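Long-range contacts in DegT/DnrJ/EryC1/StrS aminotransferase (Brucella abortus 2308, PDB 4QGR), which binds pyridoxal 5'-phosphate and, as a member of the DegT/DnrJ/EryC1/StrS family, probably works as a cofactor-dependent aminotransferase: residues Y38-E43 / N242-T247; A45-K50 / A251-K256; R222-H227 / N236-I241. All blocks are in the same frame, centred on the assembly; numbering follows the deposited sequence.

How the contacts relate
Contacts 1 and 2 both hold helix 42-55, the first through the turn that leads into it and the start of helix 247-278, the second through the helix bodies. Contact 3 instead joins the end of helix 215-224 to the loop running up to Asn242. Contacts 1 and 3 are buried and polar: backbone atoms, a threonine or serine hydroxyl and arginines do the work, and both touch the second subunit near its cofactor. Contact 2, partly buried, is apolar across the interface and is touched by no other chain. Leu245 of contact 1 packs on Phe47 and Leu253, while Glu48 and Arg222 form a salt bridge between contacts 2 and 3.

Contact 1: Y38-E43 / N242-T247; sequences YILGPE and NSRLDT. With PLP (pyridoxal-5'-phosphate), chain G; ACT (acetate ion), chain D.
Gly41 and Thr247 bring the two backbones closest, with 5.3 Å between their CA atoms, where the turn before helix 42-55 meets the start of helix 247-278. Thr247 carries the contact. Its OG1, anti to the carbonyl carbon (chi1 -53°), takes a hydrogen bond from Gly41 N at 2.8 Å and also bonds to Arg37 O, so the hydroxyl is gripped from two points of the same turn. A weak bond from Thr247 N to Tyr38 O, 3.5 Å long, adds to this, and the methyl CG2 lies 3.3 Å from Glu43 OE1; the other oxygen of Glu43 pairs with Lys31. A water bridges the two segments, accepting from Leu40 N and donating to Leu245 O.

Beyond that, the loop that ends at helix 247-278 reaches the active site of the second subunit, as in the dimeric aminotransferases of this family, whose cofactor pocket is completed across the interface. Asn242 ND2 donates to phosphate oxygen O2P of the cofactor at 2.8 Å; that same cofactor is hydrogen-bonded to Lys199 and Ser194 of the second subunit. Ile39 crosses Arg244 obliquely, its CG2 over one guanidinium face, toward the rim and 3.7 Å from Arg244 NE. The Leu40 side chain crosses that of Arg244 at about a right angle, CG 4.0 Å from Arg244 CD. NH1 and NH2 of Arg244 each donate to one oxygen of an acetate, probably from the crystallisation liquor, and NH2 also pairs with Asp206 of the second subunit.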
loop_
_atom_site.group_PDB
_atom_site.type_symbol
_atom_site.label_atom_id
_atom_site.label_comp_id
_atom_site.label_asym_id
_atom_site.label_seq_id
_atom_site.Cartn_x
_atom_site.Cartn_y
_atom_site.Cartn_z
ATOM N N TYR A 38 12.034 10.773 4.044
ATOM C CA TYR A 38 11.622 9.383 3.875
ATOM C C TYR A 38 10.377 9.229 3.020
ATOM O O TYR A 38 10.080 8.113 2.556
ATOM C CB TYR A 38 11.392 8.766 5.261
ATOM C CG TYR A 38 12.618 8.848 6.117
ATOM C CD1 TYR A 38 13.830 8.293 5.692
ATOM C CD2 TYR A 38 12.587 9.482 7.347
ATOM C CE1 TYR A 38 14.995 8.421 6.449
ATOM C CE2 TYR A 38 13.730 9.606 8.119
ATOM C CZ TYR A 38 14.933 9.027 7.679
ATOM O OH TYR A 38 16.065 9.133 8.460
ATOM N N ILE A 39 9.613 10.302 2.867
ATOM C CA ILE A 39 8.413 10.265 2.070
ATOM C C ILE A 39 8.545 11.244 0.914
ATOM O O ILE A 39 8.677 12.452 1.130
ATOM C CB ILE A 39 7.171 10.668 2.908
ATOM C CG1 ILE A 39 7.017 9.771 4.142
ATOM C CG2 ILE A 39 5.943 10.702 2.059
ATOM C CD1 ILE A 39 6.650 8.317 3.864
ATOM N N LEU A 40 8.440 10.729 -0.296
ATOM C CA LEU A 40 8.612 11.538 -1.511
ATOM C C LEU A 40 9.849 12.434 -1.474
ATOM O O LEU A 40 9.819 13.634 -1.840
ATOM C CB LEU A 40 7.349 12.341 -1.794
ATOM C CG LEU A 40 6.056 11.546 -1.921
ATOM C CD1 LEU A 40 4.856 12.468 -2.039
ATOM C CD2 LEU A 40 6.123 10.573 -3.078
ATOM N N GLY A 41 10.970 11.837 -1.087
ATOM C CA GLY A 41 12.254 12.530 -1.136
ATOM C C GLY A 41 12.742 12.567 -2.552
ATOM O O GLY A 41 12.077 12.058 -3.457
ATOM N N PRO A 42 13.920 13.164 -2.770
ATOM C CA PRO A 42 14.341 13.462 -4.134
ATOM C C PRO A 42 14.477 12.278 -5.048
ATOM O O PRO A 42 14.191 12.400 -6.226
ATOM C CB PRO A 42 15.705 14.137 -3.954
ATOM C CG PRO A 42 15.595 14.747 -2.604
ATOM C CD PRO A 42 14.765 13.833 -1.769
ATOM N N GLU A 43 14.888 11.130 -4.502
ATOM C CA GLU A 43 15.073 9.937 -5.295
ATOM C C GLU A 43 13.778 9.490 -5.989
ATOM O O GLU A 43 13.841 8.895 -7.049
ATOM C CB GLU A 43 15.651 8.774 -4.446
ATOM C CG GLU A 43 17.127 8.934 -4.060
ATOM C CD GLU A 43 17.381 9.817 -2.842
ATOM O OE1 GLU A 43 16.486 10.520 -2.348
ATOM O OE2 GLU A 43 18.539 9.846 -2.388
ATOM N N ASN A 242 -3.606 5.689 0.055
ATOM C CA ASN A 242 -2.232 6.055 0.342
ATOM C C ASN A 242 -1.352 5.101 -0.422
ATOM O O ASN A 242 -1.199 3.966 0.007
ATOM C CB ASN A 242 -1.919 5.911 1.833
ATOM C CG ASN A 242 -0.462 6.230 2.165
ATOM O OD1 ASN A 242 0.347 6.543 1.301
ATOM N ND2 ASN A 242 -0.127 6.131 3.433
ATOM N N SER A 243 -0.730 5.563 -1.503
ATOM C CA SER A 243 0.089 4.655 -2.314
ATOM C C SER A 243 1.328 5.321 -2.876
ATOM O O SER A 243 1.330 5.776 -4.019
ATOM C CB SER A 243 -0.740 4.045 -3.430
ATOM O OG SER A 243 -0.016 3.064 -4.116
ATOM N N ARG A 244 2.382 5.360 -2.058
ATOM C CA ARG A 244 3.645 6.028 -2.386
ATOM C C ARG A 244 4.770 5.012 -2.456
ATOM O O ARG A 244 4.811 4.035 -1.693
ATOM C CB ARG A 244 3.964 7.099 -1.340
ATOM C CG ARG A 244 2.944 8.230 -1.306
ATOM C CD ARG A 244 3.222 9.259 -0.210
ATOM N NE ARG A 244 2.955 8.736 1.119
ATOM C CZ ARG A 244 2.369 9.404 2.107
ATOM N NH1 ARG A 244 1.953 10.658 1.939
ATOM N NH2 ARG A 244 2.253 8.833 3.279
ATOM N N LEU A 245 5.702 5.254 -3.381
ATOM C CA LEU A 245 7.000 4.554 -3.354
ATOM C C LEU A 245 7.922 5.224 -2.349
ATOM O O LEU A 245 8.174 6.451 -2.453
ATOM C CB LEU A 245 7.637 4.607 -4.720
ATOM C CG LEU A 245 8.986 3.903 -4.942
ATOM C CD1 LEU A 245 8.782 2.437 -4.868
ATOM C CD2 LEU A 245 9.580 4.281 -6.304
ATOM N N ASP A 246 8.432 4.445 -1.388
ATOM C CA ASP A 246 9.283 5.016 -0.336
ATOM C C ASP A 246 10.575 5.565 -0.985
ATOM O O ASP A 246 11.112 4.964 -1.927
ATOM C CB ASP A 246 9.737 3.975 0.685
ATOM C CG ASP A 246 8.640 3.381 1.519
ATOM O OD1 ASP A 246 7.515 3.978 1.700
ATOM O OD2 ASP A 246 8.934 2.247 2.052
ATOM N N THR A 247 11.091 6.660 -0.461
ATOM C CA THR A 247 12.350 7.234 -0.932
ATOM C C THR A 247 13.453 6.184 -0.900
ATOM O O THR A 247 14.241 6.047 -1.828
ATOM C CB THR A 247 12.785 8.402 -0.047
ATOM O OG1 THR A 247 11.708 9.343 0.067
ATOM C CG2 THR A 247 13.986 9.110 -0.666
HETATM N N1 PLP G . -5.705 8.254 10.847
HETATM C C2 PLP G . -5.153 9.376 11.373
HETATM C C2A PLP G . -5.777 10.037 12.582
HETATM C C3 PLP G . -3.904 9.927 10.796
HETATM O O3 PLP G . -3.310 11.016 11.319
HETATM C C4 PLP G . -3.328 9.271 9.598
HETATM C C4A PLP G . -2.072 9.696 8.969
HETATM O O4A PLP G . -1.349 10.441 9.568
HETATM C C5 PLP G . -4.003 8.066 9.115
HETATM C C6 PLP G . -5.178 7.638 9.764
HETATM C C5A PLP G . -3.439 7.374 7.874
HETATM O O4P PLP G . -2.164 6.782 8.152
HETATM P P PLP G . -1.094 6.645 6.977
HETATM O O1P PLP G . -0.090 5.650 7.530
HETATM O O2P PLP G . -1.771 6.217 5.674
HETATM O O3P PLP G . -0.526 8.074 6.877
HETATM C C ACT D . 0.287 10.959 5.363
HETATM O O ACT D . 0.536 11.693 4.365
HETATM O OXT ACT D . 0.133 9.734 5.257
HETATM C CH3 ACT D . 0.176 11.564 6.736
HETATM O O HOH W 1 7.690 8.130 -0.535
#

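Contact 2: A45-K50 / A251-K256; sequences AEFEKK and AVLLEK
Phe47 and Leu254 have the nearest CA atoms across two helical segments that run roughly parallel, their local axes 9.3 Å apart and crossing at 29°. Apolar packing holds them together. Leu253 CB sits over one face of the Phe47 ring in a CH-pi contact, 3.8 Å from the ring centroid and displaced toward CE1 and CZ, and Leu253 CD1 lies 3.9 Å from Phe47 CE2. CG of Phe47 stands anti to the backbone N (chi1 172°). Leu254 rests its two methyls against the other helix: CD2 lies 3.6 Å from Phe47 CA and also meets CD of Lys50, whereas CD1 is 3.7 Å from Glu46 CD.

The charged chemistry stays on one helix. Lys50 NZ and Glu46 OE2 form a salt bridge of 2.6 Å, one turn apart, using the anti lone pair of the carboxylate oxygen. Both side chains cross Leu254 at about a right angle.

Around the interface, Phe195 meets the Phe47 ring edge-to-face and also touches Leu253, placing this side next to the loop that follows strand 190-194. Ala251 and Val252 pack on helix 22-35, and Glu48 bonds to Ala62 N of strand 59-63, outermost in the large sheet within this chain.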
loop_
_atom_site.group_PDB
_atom_site.type_symbol
_atom_site.label_atom_id
_atom_site.label_comp_id
_atom_site.label_asym_id
_atom_site.label_seq_id
_atom_site.Cartn_x
_atom_site.Cartn_y
_atom_site.Cartn_z
ATOM N N ALA A 45 11.231 11.346 -7.462
ATOM C CA ALA A 45 11.090 12.043 -8.730
ATOM C C ALA A 45 12.224 11.739 -9.696
ATOM O O ALA A 45 12.003 11.646 -10.906
ATOM C CB ALA A 45 10.955 13.538 -8.502
ATOM N N GLU A 46 13.423 11.590 -9.156
ATOM C CA GLU A 46 14.566 11.236 -9.953
ATOM C C GLU A 46 14.331 9.896 -10.647
ATOM O O GLU A 46 14.590 9.733 -11.868
ATOM C CB GLU A 46 15.826 11.261 -9.069
ATOM C CG GLU A 46 17.089 10.934 -9.813
ATOM C CD GLU A 46 18.326 10.844 -8.912
ATOM O OE1 GLU A 46 18.242 11.109 -7.666
ATOM O OE2 GLU A 46 19.367 10.446 -9.496
ATOM N N PHE A 47 13.844 8.920 -9.886
ATOM C CA PHE A 47 13.577 7.610 -10.469
ATOM C C PHE A 47 12.441 7.711 -11.508
ATOM O O PHE A 47 12.531 7.103 -12.576
ATOM C CB PHE A 47 13.308 6.561 -9.369
ATOM C CG PHE A 47 12.848 5.245 -9.880
ATOM C CD1 PHE A 47 13.706 4.435 -10.612
ATOM C CD2 PHE A 47 11.570 4.791 -9.629
ATOM C CE1 PHE A 47 13.291 3.233 -11.097
ATOM C CE2 PHE A 47 11.159 3.582 -10.092
ATOM C CZ PHE A 47 12.036 2.786 -10.828
ATOM N N GLU A 48 11.402 8.467 -11.206
ATOM C CA GLU A 48 10.283 8.597 -12.171
ATOM C C GLU A 48 10.824 9.121 -13.512
ATOM O O GLU A 48 10.445 8.646 -14.583
ATOM C CB GLU A 48 9.201 9.546 -11.635
ATOM C CG GLU A 48 8.377 8.973 -10.473
ATOM C CD GLU A 48 7.321 9.952 -9.900
ATOM O OE1 GLU A 48 7.438 11.200 -10.071
ATOM O OE2 GLU A 48 6.365 9.476 -9.264
ATOM N N LYS A 49 11.701 10.110 -13.447
ATOM C CA LYS A 49 12.259 10.688 -14.678
ATOM C C LYS A 49 13.122 9.752 -15.471
ATOM O O LYS A 49 12.972 9.625 -16.679
ATOM C CB LYS A 49 13.063 11.944 -14.360
ATOM C CG LYS A 49 12.115 13.067 -14.120
ATOM C CD LYS A 49 12.723 14.204 -13.340
ATOM C CE LYS A 49 11.585 15.050 -12.774
ATOM N NZ LYS A 49 12.109 16.201 -12.007
ATOM N N LYS A 50 14.022 9.073 -14.770
ATOM C CA LYS A 50 14.949 8.155 -15.417
ATOM C C LYS A 50 14.204 6.948 -15.969
ATOM O O LYS A 50 14.457 6.553 -17.127
ATOM C CB LYS A 50 16.076 7.749 -14.471
ATOM C CG LYS A 50 17.016 8.922 -14.223
ATOM C CD LYS A 50 18.179 8.619 -13.286
ATOM C CE LYS A 50 19.181 9.791 -13.353
ATOM N NZ LYS A 50 19.803 10.029 -12.013
ATOM N N ALA A 251 15.663 4.813 -4.142
ATOM C CA ALA A 251 17.128 4.885 -4.149
ATOM C C ALA A 251 17.701 3.541 -4.589
ATOM O O ALA A 251 18.625 3.481 -5.432
ATOM C CB ALA A 251 17.606 5.254 -2.786
ATOM N N VAL A 252 17.139 2.453 -4.061
ATOM C CA VAL A 252 17.472 1.110 -4.558
ATOM C C VAL A 252 17.229 0.976 -6.072
ATOM O O VAL A 252 18.102 0.515 -6.851
ATOM C CB VAL A 252 16.714 0.029 -3.738
ATOM C CG1 VAL A 252 16.841 -1.336 -4.400
ATOM C CG2 VAL A 252 17.285 -0.021 -2.337
ATOM N N LEU A 253 16.038 1.390 -6.492
ATOM C CA LEU A 253 15.603 1.256 -7.891
ATOM C C LEU A 253 16.471 2.037 -8.891
ATOM O O LEU A 253 16.723 1.580 -10.018
ATOM C CB LEU A 253 14.119 1.626 -8.009
ATOM C CG LEU A 253 13.196 0.523 -7.495
ATOM C CD1 LEU A 253 11.820 1.038 -7.156
ATOM C CD2 LEU A 253 13.074 -0.634 -8.443
ATOM N N LEU A 254 16.974 3.171 -8.441
ATOM C CA LEU A 254 17.893 3.948 -9.283
ATOM C C LEU A 254 19.109 3.112 -9.632
ATOM O O LEU A 254 19.553 3.093 -10.764
ATOM C CB LEU A 254 18.272 5.244 -8.617
ATOM C CG LEU A 254 17.196 6.342 -8.671
ATOM C CD1 LEU A 254 17.508 7.449 -7.678
ATOM C CD2 LEU A 254 17.084 6.913 -10.077
ATOM N N GLU A 255 19.639 2.384 -8.654
ATOM C CA GLU A 255 20.790 1.521 -8.927
ATOM C C GLU A 255 20.407 0.270 -9.744
ATOM O O GLU A 255 21.149 -0.100 -10.659
ATOM C CB GLU A 255 21.451 1.126 -7.634
ATOM C CG GLU A 255 21.979 2.271 -6.798
ATOM C CD GLU A 255 23.034 3.136 -7.483
ATOM O OE1 GLU A 255 23.727 2.696 -8.437
ATOM O OE2 GLU A 255 23.162 4.300 -7.085
ATOM N N LYS A 256 19.235 -0.314 -9.487
ATOM C CA LYS A 256 18.761 -1.427 -10.307
ATOM C C LYS A 256 18.586 -0.995 -11.783
ATOM O O LYS A 256 18.972 -1.703 -12.719
ATOM C CB LYS A 256 17.448 -1.988 -9.781
ATOM C CG LYS A 256 17.408 -2.452 -8.341
ATOM C CD LYS A 256 18.446 -3.545 -8.063
ATOM C CE LYS A 256 18.004 -4.460 -6.935
ATOM N NZ LYS A 256 16.891 -5.340 -7.335
#

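Contact 3: R222-H227 / N236-I241; sequences RSVLFH and NVRIGI
The end of helix 215-224 and the loop leading to the cofactor-binding Asn242 meet here, with His227 and Gly240 4.0 Å apart at their CA atoms. Ile241 spans the join with both backbone polar atoms. Its N donates to Val224 O at 2.8 Å, while its O accepts from His227 N, also at 2.8 Å. The same Ile241 O lies over one face of the His227 imidazole, toward the rim and 3.7 Å from ND1; that nitrogen is hydrogen-bonded to Glu97 of the second subunit.

This stretch therefore belongs to the dimer interface beside the cofactor pocket. Gly240 N bonds to the other carboxylate oxygen of Glu97 of the second subunit, and its CA packs 3.4 Å from Val224 O.

Farther along, Arg238 crosses Val224 at about a right angle and reaches Ser223. CD of Arg238 lies 3.6 Å from Val224 CG2, and the bend at chi3 (63°) turns NE from the line of the chain. NH1 of Arg238 donates a hydrogen bond to Ser223 OG at 2.8 Å, the oxygen lying practically in the guanidinium plane. That serine oxygen also bonds to Lys229 O. A water over the centre of the Phe226 ring donates to both Phe226 O and Asn236 OD1, linking the backbone carbonyl of Phe226 to the side chain of Asn236.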
loop_
_atom_site.group_PDB
_atom_site.type_symbol
_atom_site.label_atom_id
_atom_site.label_comp_id
_atom_site.label_asym_id
_atom_site.label_seq_id
_atom_site.Cartn_x
_atom_site.Cartn_y
_atom_site.Cartn_z
ATOM N N ARG A 222 -1.823 11.178 -9.511
ATOM C CA ARG A 222 -1.029 11.740 -8.444
ATOM C C ARG A 222 -1.917 12.234 -7.309
ATOM O O ARG A 222 -1.487 12.261 -6.151
ATOM C CB ARG A 222 -0.089 12.851 -8.924
ATOM C CG ARG A 222 1.018 12.350 -9.861
ATOM C CD ARG A 222 2.096 13.411 -10.114
ATOM N NE ARG A 222 2.962 13.099 -11.261
ATOM C CZ ARG A 222 3.980 12.230 -11.222
ATOM N NH1 ARG A 222 4.255 11.542 -10.108
ATOM N NH2 ARG A 222 4.691 12.020 -12.308
ATOM N N SER A 223 -3.146 12.622 -7.644
ATOM C CA SER A 223 -4.114 12.981 -6.634
ATOM C C SER A 223 -4.597 11.731 -5.894
ATOM O O SER A 223 -4.586 11.692 -4.679
ATOM C CB SER A 223 -5.294 13.716 -7.289
ATOM O OG SER A 223 -6.409 13.848 -6.422
ATOM N N VAL A 224 -4.976 10.704 -6.634
ATOM C CA VAL A 224 -5.549 9.507 -6.052
ATOM C C VAL A 224 -4.592 8.831 -5.075
ATOM O O VAL A 224 -5.022 8.306 -4.033
ATOM C CB VAL A 224 -6.005 8.514 -7.168
ATOM C CG1 VAL A 224 -6.366 7.139 -6.612
ATOM C CG2 VAL A 224 -7.210 9.087 -7.902
ATOM N N LEU A 225 -3.296 8.820 -5.388
ATOM C CA LEU A 225 -2.344 8.117 -4.527
ATOM C C LEU A 225 -2.060 8.851 -3.244
ATOM O O LEU A 225 -1.462 8.267 -2.321
ATOM C CB LEU A 225 -1.049 7.794 -5.277
ATOM C CG LEU A 225 -0.139 8.983 -5.612
ATOM C CD1 LEU A 225 0.759 9.384 -4.468
ATOM C CD2 LEU A 225 0.708 8.648 -6.815
ATOM N N PHE A 226 -2.504 10.106 -3.143
ATOM C CA PHE A 226 -2.377 10.877 -1.913
ATOM C C PHE A 226 -3.732 11.379 -1.453
ATOM O O PHE A 226 -3.992 12.602 -1.399
ATOM C CB PHE A 226 -1.347 12.000 -2.055
ATOM C CG PHE A 226 -1.120 12.795 -0.769
ATOM C CD1 PHE A 226 -1.149 12.179 0.465
ATOM C CD2 PHE A 226 -0.919 14.177 -0.815
ATOM C CE1 PHE A 226 -0.945 12.907 1.636
ATOM C CE2 PHE A 226 -0.709 14.914 0.355
ATOM C CZ PHE A 226 -0.730 14.271 1.577
ATOM N N HIS A 227 -4.619 10.407 -1.193
ATOM C CA HIS A 227 -5.975 10.673 -0.669
ATOM C C HIS A 227 -6.828 11.630 -1.494
ATOM O O HIS A 227 -7.680 12.338 -0.956
ATOM C CB HIS A 227 -5.886 11.205 0.773
ATOM C CG HIS A 227 -5.088 10.329 1.664
ATOM N ND1 HIS A 227 -5.552 9.111 2.114
ATOM C CD2 HIS A 227 -3.833 10.453 2.146
ATOM C CE1 HIS A 227 -4.623 8.529 2.842
ATOM N NE2 HIS A 227 -3.570 9.324 2.875
ATOM N N ASN A 236 -9.353 17.737 -0.305
ATOM C CA ASN A 236 -9.483 16.560 -1.152
ATOM C C ASN A 236 -10.737 16.602 -2.027
ATOM O O ASN A 236 -11.859 16.807 -1.537
ATOM C CB ASN A 236 -9.460 15.310 -0.286
ATOM C CG ASN A 236 -8.132 15.139 0.436
ATOM O OD1 ASN A 236 -7.097 15.665 0.002
ATOM N ND2 ASN A 236 -8.151 14.404 1.533
ATOM N N VAL A 237 -10.539 16.391 -3.322
ATOM C CA VAL A 237 -11.609 16.505 -4.322
ATOM C C VAL A 237 -12.184 15.168 -4.755
ATOM O O VAL A 237 -13.206 15.112 -5.439
ATOM C CB VAL A 237 -11.153 17.244 -5.605
ATOM C CG1 VAL A 237 -10.867 18.699 -5.293
ATOM C CG2 VAL A 237 -9.923 16.603 -6.243
ATOM N N ARG A 238 -11.507 14.084 -4.404
ATOM C CA ARG A 238 -11.990 12.753 -4.743
ATOM C C ARG A 238 -11.565 11.765 -3.664
ATOM O O ARG A 238 -10.702 12.065 -2.838
ATOM C CB ARG A 238 -11.466 12.326 -6.124
ATOM C CG ARG A 238 -9.934 12.349 -6.252
ATOM C CD ARG A 238 -9.434 11.924 -7.636
ATOM N NE ARG A 238 -9.867 12.824 -8.704
ATOM C CZ ARG A 238 -9.322 13.989 -9.040
ATOM N NH1 ARG A 238 -8.261 14.476 -8.425
ATOM N NH2 ARG A 238 -9.877 14.704 -10.018
ATOM N N ILE A 239 -12.191 10.595 -3.684
ATOM C CA ILE A 239 -11.779 9.490 -2.848
ATOM C C ILE A 239 -10.461 8.989 -3.401
ATOM O O ILE A 239 -10.323 8.742 -4.628
ATOM C CB ILE A 239 -12.801 8.335 -2.874
ATOM C CG1 ILE A 239 -14.194 8.801 -2.372
ATOM C CG2 ILE A 239 -12.254 7.150 -2.101
ATOM C CD1 ILE A 239 -14.206 9.544 -1.057
ATOM N N GLY A 240 -9.500 8.797 -2.504
ATOM C CA GLY A 240 -8.208 8.194 -2.897
ATOM C C GLY A 240 -7.713 7.123 -1.937
ATOM O O GLY A 240 -8.500 6.550 -1.164
ATOM N N ILE A 241 -6.393 6.875 -2.003
ATOM C CA ILE A 241 -5.726 5.914 -1.140
ATOM C C ILE A 241 -4.377 6.489 -0.681
ATOM O O ILE A 241 -4.050 7.655 -0.987
ATOM C CB ILE A 241 -5.562 4.567 -1.851
ATOM C CG1 ILE A 241 -4.738 4.715 -3.142
ATOM C CG2 ILE A 241 -6.910 3.924 -2.174
ATOM C CD1 ILE A 241 -4.366 3.369 -3.733
HETATM O O HOH W 2 -4.393 14.594 0.315
#